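Local atomic coordinates of chitinase (Chromobacterium violaceum, PDB entry 4TXG), a protein that probably hydrolyses the glycosidic bonds of chitin as a family 18 glycoside hydrolase and probably binds the polysaccharide as well. Residues Y463-W468 against N520-A525; H524-E529 against Y555-N560. All blocks are in the same frame, centred on the assembly; numbering follows the deposited sequence.

Contact 1 (Y463-W468 against N520-A525); sequences YYTRGW and NPMWHA. With CS (cesium ion), chain M.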
loop_
_atom_site.group_PDB
_atom_site.type_symbol
_atom_site.label_atom_id
_atom_site.label_comp_id
_atom_site.label_asym_id
_atom_site.label_seq_id
_atom_site.Cartn_x
_atom_site.Cartn_y
_atom_site.Cartn_z
ATOM N N TYR A 463 -8.894 -6.835 -8.183
ATOM C CA TYR A 463 -9.465 -7.569 -9.311
ATOM C C TYR A 463 -10.253 -8.768 -8.782
ATOM O O TYR A 463 -10.354 -9.811 -9.431
ATOM C CB TYR A 463 -8.374 -8.035 -10.284
ATOM C CG TYR A 463 -7.773 -6.970 -11.191
ATOM C CD1 TYR A 463 -8.152 -5.627 -11.102
ATOM C CD2 TYR A 463 -6.834 -7.325 -12.157
ATOM C CE1 TYR A 463 -7.585 -4.668 -11.952
ATOM C CE2 TYR A 463 -6.275 -6.383 -13.016
ATOM C CZ TYR A 463 -6.645 -5.066 -12.908
ATOM O OH TYR A 463 -6.071 -4.145 -13.763
ATOM N N TYR A 464 -10.823 -8.608 -7.595
ATOM C CA TYR A 464 -11.546 -9.689 -6.935
ATOM C C TYR A 464 -12.696 -9.068 -6.149
ATOM O O TYR A 464 -12.739 -7.859 -5.956
ATOM C CB TYR A 464 -10.631 -10.482 -5.995
ATOM C CG TYR A 464 -10.109 -9.614 -4.871
ATOM C CD1 TYR A 464 -8.944 -8.874 -5.034
ATOM C CD2 TYR A 464 -10.807 -9.485 -3.668
ATOM C CE1 TYR A 464 -8.474 -8.058 -4.033
ATOM C CE2 TYR A 464 -10.337 -8.662 -2.655
ATOM C CZ TYR A 464 -9.174 -7.946 -2.849
ATOM O OH TYR A 464 -8.692 -7.120 -1.855
ATOM N N THR A 465 -13.608 -9.909 -5.688
ATOM C CA THR A 465 -14.749 -9.462 -4.901
ATOM C C THR A 465 -14.618 -9.825 -3.428
ATOM O O THR A 465 -13.832 -10.704 -3.055
ATOM C CB THR A 465 -16.061 -10.103 -5.405
ATOM O OG1 THR A 465 -16.023 -11.507 -5.120
ATOM C CG2 THR A 465 -16.218 -9.903 -6.903
ATOM N N ARG A 466 -15.397 -9.135 -2.601
ATOM C CA ARG A 466 -15.744 -9.608 -1.260
ATOM C C ARG A 466 -17.261 -9.558 -1.197
ATOM O O ARG A 466 -17.890 -8.799 -1.934
ATOM C CB ARG A 466 -15.141 -8.743 -0.152
ATOM C CG ARG A 466 -13.626 -8.633 -0.138
ATOM C CD ARG A 466 -12.927 -9.950 0.146
ATOM N NE ARG A 466 -11.563 -9.694 0.602
ATOM C CZ ARG A 466 -10.638 -10.633 0.742
ATOM N NH1 ARG A 466 -10.928 -11.898 0.454
ATOM N NH2 ARG A 466 -9.426 -10.304 1.167
ATOM N N GLY A 467 -17.867 -10.351 -0.329
ATOM C CA GLY A 467 -19.316 -10.377 -0.320
ATOM C C GLY A 467 -19.936 -11.010 0.910
ATOM O O GLY A 467 -19.290 -11.797 1.607
ATOM N N TRP A 468 -21.199 -10.657 1.138
ATOM C CA TRP A 468 -22.007 -11.112 2.271
ATOM C C TRP A 468 -23.293 -11.774 1.777
ATOM O O TRP A 468 -23.773 -11.458 0.691
ATOM C CB TRP A 468 -22.412 -9.945 3.175
ATOM C CG TRP A 468 -21.332 -9.120 3.819
ATOM C CD1 TRP A 468 -20.966 -9.148 5.137
ATOM C CD2 TRP A 468 -20.532 -8.096 3.203
ATOM N NE1 TRP A 468 -19.974 -8.221 5.375
ATOM C CE2 TRP A 468 -19.687 -7.565 4.204
ATOM C CE3 TRP A 468 -20.435 -7.586 1.900
ATOM C CZ2 TRP A 468 -18.763 -6.553 3.949
ATOM C CZ3 TRP A 468 -19.511 -6.580 1.643
ATOM C CH2 TRP A 468 -18.679 -6.080 2.663
ATOM N N ASN A 520 -14.226 -13.855 -5.139
ATOM C CA ASN A 520 -14.268 -14.363 -6.508
ATOM C C ASN A 520 -13.344 -13.551 -7.402
ATOM O O ASN A 520 -13.160 -12.366 -7.159
ATOM C CB ASN A 520 -15.684 -14.275 -7.097
ATOM C CG ASN A 520 -16.736 -14.920 -6.220
ATOM O OD1 ASN A 520 -16.914 -16.138 -6.245
ATOM N ND2 ASN A 520 -17.455 -14.101 -5.458
ATOM N N PRO A 521 -12.812 -14.164 -8.469
ATOM C CA PRO A 521 -12.149 -13.360 -9.501
ATOM C C PRO A 521 -13.194 -12.537 -10.241
ATOM O O PRO A 521 -14.355 -12.958 -10.276
ATOM C CB PRO A 521 -11.518 -14.412 -10.416
ATOM C CG PRO A 521 -12.426 -15.606 -10.284
ATOM C CD PRO A 521 -12.859 -15.595 -8.822
ATOM N N MET A 522 -12.815 -11.403 -10.827
ATOM C CA MET A 522 -13.826 -10.577 -11.481
ATOM C C MET A 522 -14.445 -11.259 -12.711
ATOM O O MET A 522 -15.586 -10.944 -13.078
ATOM C CB MET A 522 -13.249 -9.200 -11.850
ATOM C CG MET A 522 -13.445 -8.144 -10.736
ATOM S SD MET A 522 -15.157 -8.052 -10.151
ATOM C CE MET A 522 -16.006 -7.675 -11.678
ATOM N N TRP A 523 -13.742 -12.203 -13.345
ATOM C CA TRP A 523 -14.402 -12.927 -14.437
ATOM C C TRP A 523 -15.600 -13.717 -13.922
ATOM O O TRP A 523 -16.624 -13.821 -14.607
ATOM C CB TRP A 523 -13.461 -13.883 -15.195
ATOM C CG TRP A 523 -12.289 -14.505 -14.450
ATOM C CD1 TRP A 523 -11.056 -13.937 -14.243
ATOM C CD2 TRP A 523 -12.205 -15.839 -13.915
ATOM N NE1 TRP A 523 -10.235 -14.818 -13.584
ATOM C CE2 TRP A 523 -10.912 -15.989 -13.366
ATOM C CE3 TRP A 523 -13.105 -16.907 -13.820
ATOM C CZ2 TRP A 523 -10.494 -17.166 -12.733
ATOM C CZ3 TRP A 523 -12.690 -18.079 -13.200
ATOM C CH2 TRP A 523 -11.394 -18.196 -12.660
ATOM N N HIS A 524 -15.498 -14.265 -12.716
ATOM C CA HIS A 524 -16.628 -15.017 -12.199
ATOM C C HIS A 524 -17.778 -14.066 -11.860
ATOM O O HIS A 524 -18.931 -14.373 -12.147
ATOM C CB HIS A 524 -16.240 -15.861 -10.979
ATOM C CG HIS A 524 -17.371 -16.706 -10.470
ATOM N ND1 HIS A 524 -18.013 -17.629 -11.258
ATOM C CD2 HIS A 524 -17.991 -16.734 -9.265
ATOM C CE1 HIS A 524 -18.978 -18.210 -10.557
ATOM N NE2 HIS A 524 -18.988 -17.675 -9.351
ATOM N N ALA A 525 -17.467 -12.901 -11.290
ATOM C CA ALA A 525 -18.494 -11.898 -11.021
ATOM C C ALA A 525 -19.180 -11.429 -12.310
ATOM O O ALA A 525 -20.377 -11.146 -12.317
ATOM C CB ALA A 525 -17.891 -10.707 -10.277
HETATM CS CS CS M . -6.011 -8.422 -1.145
HETATM O O HOH W 1 -2.867 -7.429 -0.938
HETATM O O HOH W 2 -5.999 -11.226 -0.105
#

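Contact 2 (H524-E529 against Y555-N560); sequences HAKNLE and YQRNYN. With CS (cesium ion), chain C.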
loop_
_atom_site.group_PDB
_atom_site.type_symbol
_atom_site.label_atom_id
_atom_site.label_comp_id
_atom_site.label_asym_id
_atom_site.label_seq_id
_atom_site.Cartn_x
_atom_site.Cartn_y
_atom_site.Cartn_z
ATOM N N HIS A 524 -15.498 -14.265 -12.716
ATOM C CA HIS A 524 -16.628 -15.017 -12.199
ATOM C C HIS A 524 -17.778 -14.066 -11.860
ATOM O O HIS A 524 -18.931 -14.373 -12.147
ATOM C CB HIS A 524 -16.240 -15.861 -10.979
ATOM C CG HIS A 524 -17.371 -16.706 -10.470
ATOM N ND1 HIS A 524 -18.013 -17.629 -11.258
ATOM C CD2 HIS A 524 -17.991 -16.734 -9.265
ATOM C CE1 HIS A 524 -18.978 -18.210 -10.557
ATOM N NE2 HIS A 524 -18.988 -17.675 -9.351
ATOM N N ALA A 525 -17.467 -12.901 -11.290
ATOM C CA ALA A 525 -18.494 -11.898 -11.021
ATOM C C ALA A 525 -19.180 -11.429 -12.310
ATOM O O ALA A 525 -20.377 -11.146 -12.317
ATOM C CB ALA A 525 -17.891 -10.707 -10.277
ATOM N N LYS A 526 -18.420 -11.344 -13.397
ATOM C CA LYS A 526 -18.995 -10.962 -14.685
ATOM C C LYS A 526 -19.923 -12.057 -15.220
ATOM O O LYS A 526 -20.956 -11.756 -15.828
ATOM C CB LYS A 526 -17.884 -10.630 -15.694
ATOM C CG LYS A 526 -17.247 -9.252 -15.445
ATOM C CD LYS A 526 -18.228 -8.162 -15.868
ATOM C CE LYS A 526 -18.068 -6.859 -15.099
ATOM N NZ LYS A 526 -19.175 -5.892 -15.456
ATOM N N ASN A 527 -19.570 -13.321 -15.002
ATOM C CA ASN A 527 -20.474 -14.412 -15.367
ATOM C C ASN A 527 -21.754 -14.409 -14.523
ATOM O O ASN A 527 -22.844 -14.622 -15.050
ATOM C CB ASN A 527 -19.769 -15.765 -15.254
ATOM C CG ASN A 527 -18.834 -16.024 -16.429
ATOM O OD1 ASN A 527 -19.072 -15.539 -17.540
ATOM N ND2 ASN A 527 -17.772 -16.791 -16.192
ATOM N N LEU A 528 -21.633 -14.155 -13.224
ATOM C CA LEU A 528 -22.827 -14.131 -12.375
ATOM C C LEU A 528 -23.793 -13.051 -12.847
ATOM O O LEU A 528 -25.007 -13.266 -12.891
ATOM C CB LEU A 528 -22.455 -13.906 -10.906
ATOM C CG LEU A 528 -21.731 -15.080 -10.239
ATOM C CD1 LEU A 528 -21.419 -14.751 -8.785
ATOM C CD2 LEU A 528 -22.566 -16.361 -10.344
ATOM N N GLU A 529 -23.236 -11.896 -13.207
ATOM C CA GLU A 529 -24.007 -10.772 -13.746
ATOM C C GLU A 529 -24.764 -11.198 -15.009
ATOM O O GLU A 529 -25.914 -10.789 -15.248
ATOM C CB GLU A 529 -23.066 -9.583 -14.045
ATOM C CG GLU A 529 -23.779 -8.324 -14.544
ATOM C CD GLU A 529 -22.822 -7.208 -14.981
ATOM O OE1 GLU A 529 -21.607 -7.282 -14.679
ATOM O OE2 GLU A 529 -23.294 -6.249 -15.640
ATOM N N TYR A 555 -28.459 -11.704 -10.240
ATOM C CA TYR A 555 -27.423 -10.792 -9.770
ATOM C C TYR A 555 -27.503 -9.475 -10.534
ATOM O O TYR A 555 -27.060 -9.385 -11.682
ATOM C CB TYR A 555 -26.032 -11.414 -9.933
ATOM C CG TYR A 555 -25.791 -12.651 -9.085
ATOM C CD1 TYR A 555 -26.209 -13.904 -9.517
ATOM C CD2 TYR A 555 -25.132 -12.563 -7.863
ATOM C CE1 TYR A 555 -25.974 -15.039 -8.756
ATOM C CE2 TYR A 555 -24.894 -13.693 -7.090
ATOM C CZ TYR A 555 -25.319 -14.927 -7.545
ATOM O OH TYR A 555 -25.093 -16.054 -6.784
ATOM N N GLN A 556 -28.076 -8.457 -9.900
ATOM C CA GLN A 556 -28.262 -7.165 -10.555
ATOM C C GLN A 556 -27.074 -6.246 -10.309
ATOM O O GLN A 556 -26.703 -5.998 -9.162
ATOM C CB GLN A 556 -29.547 -6.499 -10.059
ATOM C CG GLN A 556 -29.718 -5.071 -10.530
ATOM C CD GLN A 556 -30.728 -4.303 -9.696
ATOM O OE1 GLN A 556 -30.588 -4.192 -8.472
ATOM N NE2 GLN A 556 -31.756 -3.773 -10.353
ATOM N N ARG A 557 -26.474 -5.729 -11.378
ATOM C CA ARG A 557 -25.369 -4.790 -11.194
ATOM C C ARG A 557 -25.883 -3.418 -10.787
ATOM O O ARG A 557 -26.828 -2.887 -11.376
ATOM C CB ARG A 557 -24.521 -4.673 -12.463
ATOM C CG ARG A 557 -23.326 -3.722 -12.312
ATOM C CD ARG A 557 -22.512 -3.665 -13.593
ATOM N NE ARG A 557 -21.384 -2.741 -13.489
ATOM C CZ ARG A 557 -21.487 -1.419 -13.614
ATOM N NH1 ARG A 557 -22.673 -0.848 -13.830
ATOM N NH2 ARG A 557 -20.401 -0.666 -13.517
ATOM N N ASN A 558 -25.251 -2.870 -9.754
ATOM C CA ASN A 558 -25.528 -1.537 -9.254
ATOM C C ASN A 558 -24.272 -0.704 -9.366
ATOM O O ASN A 558 -23.172 -1.243 -9.367
ATOM C CB ASN A 558 -25.980 -1.586 -7.794
ATOM C CG ASN A 558 -27.403 -2.057 -7.639
ATOM O OD1 ASN A 558 -28.292 -1.268 -7.318
ATOM N ND2 ASN A 558 -27.634 -3.344 -7.876
ATOM N N TYR A 559 -24.423 0.611 -9.455
ATOM C CA TYR A 559 -23.244 1.470 -9.440
ATOM C C TYR A 559 -23.550 2.735 -8.672
ATOM O O TYR A 559 -24.627 3.317 -8.814
ATOM C CB TYR A 559 -22.784 1.818 -10.861
ATOM C CG TYR A 559 -21.395 2.437 -10.903
ATOM C CD1 TYR A 559 -20.267 1.634 -10.903
ATOM C CD2 TYR A 559 -21.216 3.816 -10.939
ATOM C CE1 TYR A 559 -18.986 2.175 -10.935
ATOM C CE2 TYR A 559 -19.931 4.374 -10.967
ATOM C CZ TYR A 559 -18.827 3.543 -10.970
ATOM O OH TYR A 559 -17.551 4.063 -11.006
ATOM N N ASN A 560 -22.595 3.162 -7.857
ATOM C CA ASN A 560 -22.723 4.412 -7.133
ATOM C C ASN A 560 -21.556 5.326 -7.510
ATOM O O ASN A 560 -20.411 5.047 -7.162
ATOM C CB ASN A 560 -22.764 4.130 -5.622
ATOM C CG ASN A 560 -22.970 5.378 -4.790
ATOM O OD1 ASN A 560 -22.200 6.327 -4.872
ATOM N ND2 ASN A 560 -24.013 5.372 -3.967
HETATM CS CS CS C . -28.630 -9.839 -14.223
HETATM O O HOH W 3 -27.818 -13.026 -12.759
#

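Contact 1 (Y463-W468 against N520-A525)
Thr465 and Asn520 meet in the tight part of this buried contact, backbone to backbone and side chain to side chain. Thr465 N donates to Asn520 O at 2.9 Å, in the carbonyl plane, and in return Asn520 ND2 reaches Thr465 OG1 at 3.0 Å. A first torsion of 68° sets Thr465 OG1 between the backbone N and the carbonyl carbon, and leaves the methyl CG2 of Thr465 for the helix, 3.9 Å from both Met522 SD and Ala525 CB. A branched residue with one polar and one apolar arm suits such a seam. The amide of Asn520 is gripped further by Asp502 O and Ile504 N, while OG1 also bonds to Gly518 O. Next to this pair, Tyr464 and Pro521 form a single beta bridge, accompanied by a CA-H...O contact of 3.1 Å from Tyr464 CA to Asn520 O. It lies just beyond strand 457-462 of the (β/α)8 barrel characteristic of family 18, where the chain leaves the barrel for the antiparallel sheet begun by strand 466-468. Pro521 takes the N-cap position, and Met522 N donates to Tyr463 O at 3.2 Å from above the carbonyl plane, a less straight bond (138°). The looser side is that of Tyr464, itself buried: its CB points away from 520-525, and Tyr464 OH binds a cesium ion at 3.1 Å together with two waters and Asp398.

Contact 2 (H524-E529 against Y555-N560)
The ring of Tyr555 carries Leu528 over one face: Leu528 CB lies 4.0 Å from the ring centroid, 13° off the normal, a CH-pi contact, and both methyls follow onto the far half, CD1 near CE2 and CD2 near CE1. Water 3 sits in plane at the ring edge, accepting from Tyr555 N and donating to Leu528 O at 2.8 Å. Leucine suits this place because its forked end spreads over the aromatic surface, while tyrosine adds a hydroxyl that bonds to Asp502. The Arg557 guanidinium has Lys526 NZ approaching obliquely, 4.3 Å from Arg557 NE. The Leu528-Tyr555 packing lays helix 522-530 against the chain at strand 556-560, an outermost strand of the four-stranded antiparallel sheet, without a direct hydrogen bond between the two segments. At the backbone a cesium ion joins them, bound by Glu529 O and Tyr555 O, each at 3.0 Å, with Ser554 OG as a further ligand. The carboxylate of Glu529 lies against the aliphatic part of Arg557, Glu529 OE2 3.4 Å from Arg557 CD; from Arg557 NE it is 4.5 Å, beyond a salt bridge. Glutamate also serves the helix itself, since Glu529 OE1 takes Lys526 NZ on the syn lone pair in a 2.9 Å salt bridge. Asp581 forms salt bridges with both Lys526 and Arg557, and its negative charge probably eases the repulsion between these two cations.

In the fold
From the N-terminal side, the chain leaves barrel strand 457-462, passes through 463-468 and then runs 51 residues without regular helix or strand before 520-525 returns to close contact 1. Helix 522-530 begins there. Its later turns enter contact 2, closed when the chain comes back at 555-560 after a shorter excursion of 25 residues. The loops are consecutive, sharing only His524 and Ala525, and neither lies within the other. Strands 466-468 and 556-560 are the outermost strands of one antiparallel sheet, joined through 575-578 and 565-570. The helix thus joins the connection between barrel strand 457-462 and strand 466-468 to the outermost strand 556-560 on the other side of the sheet.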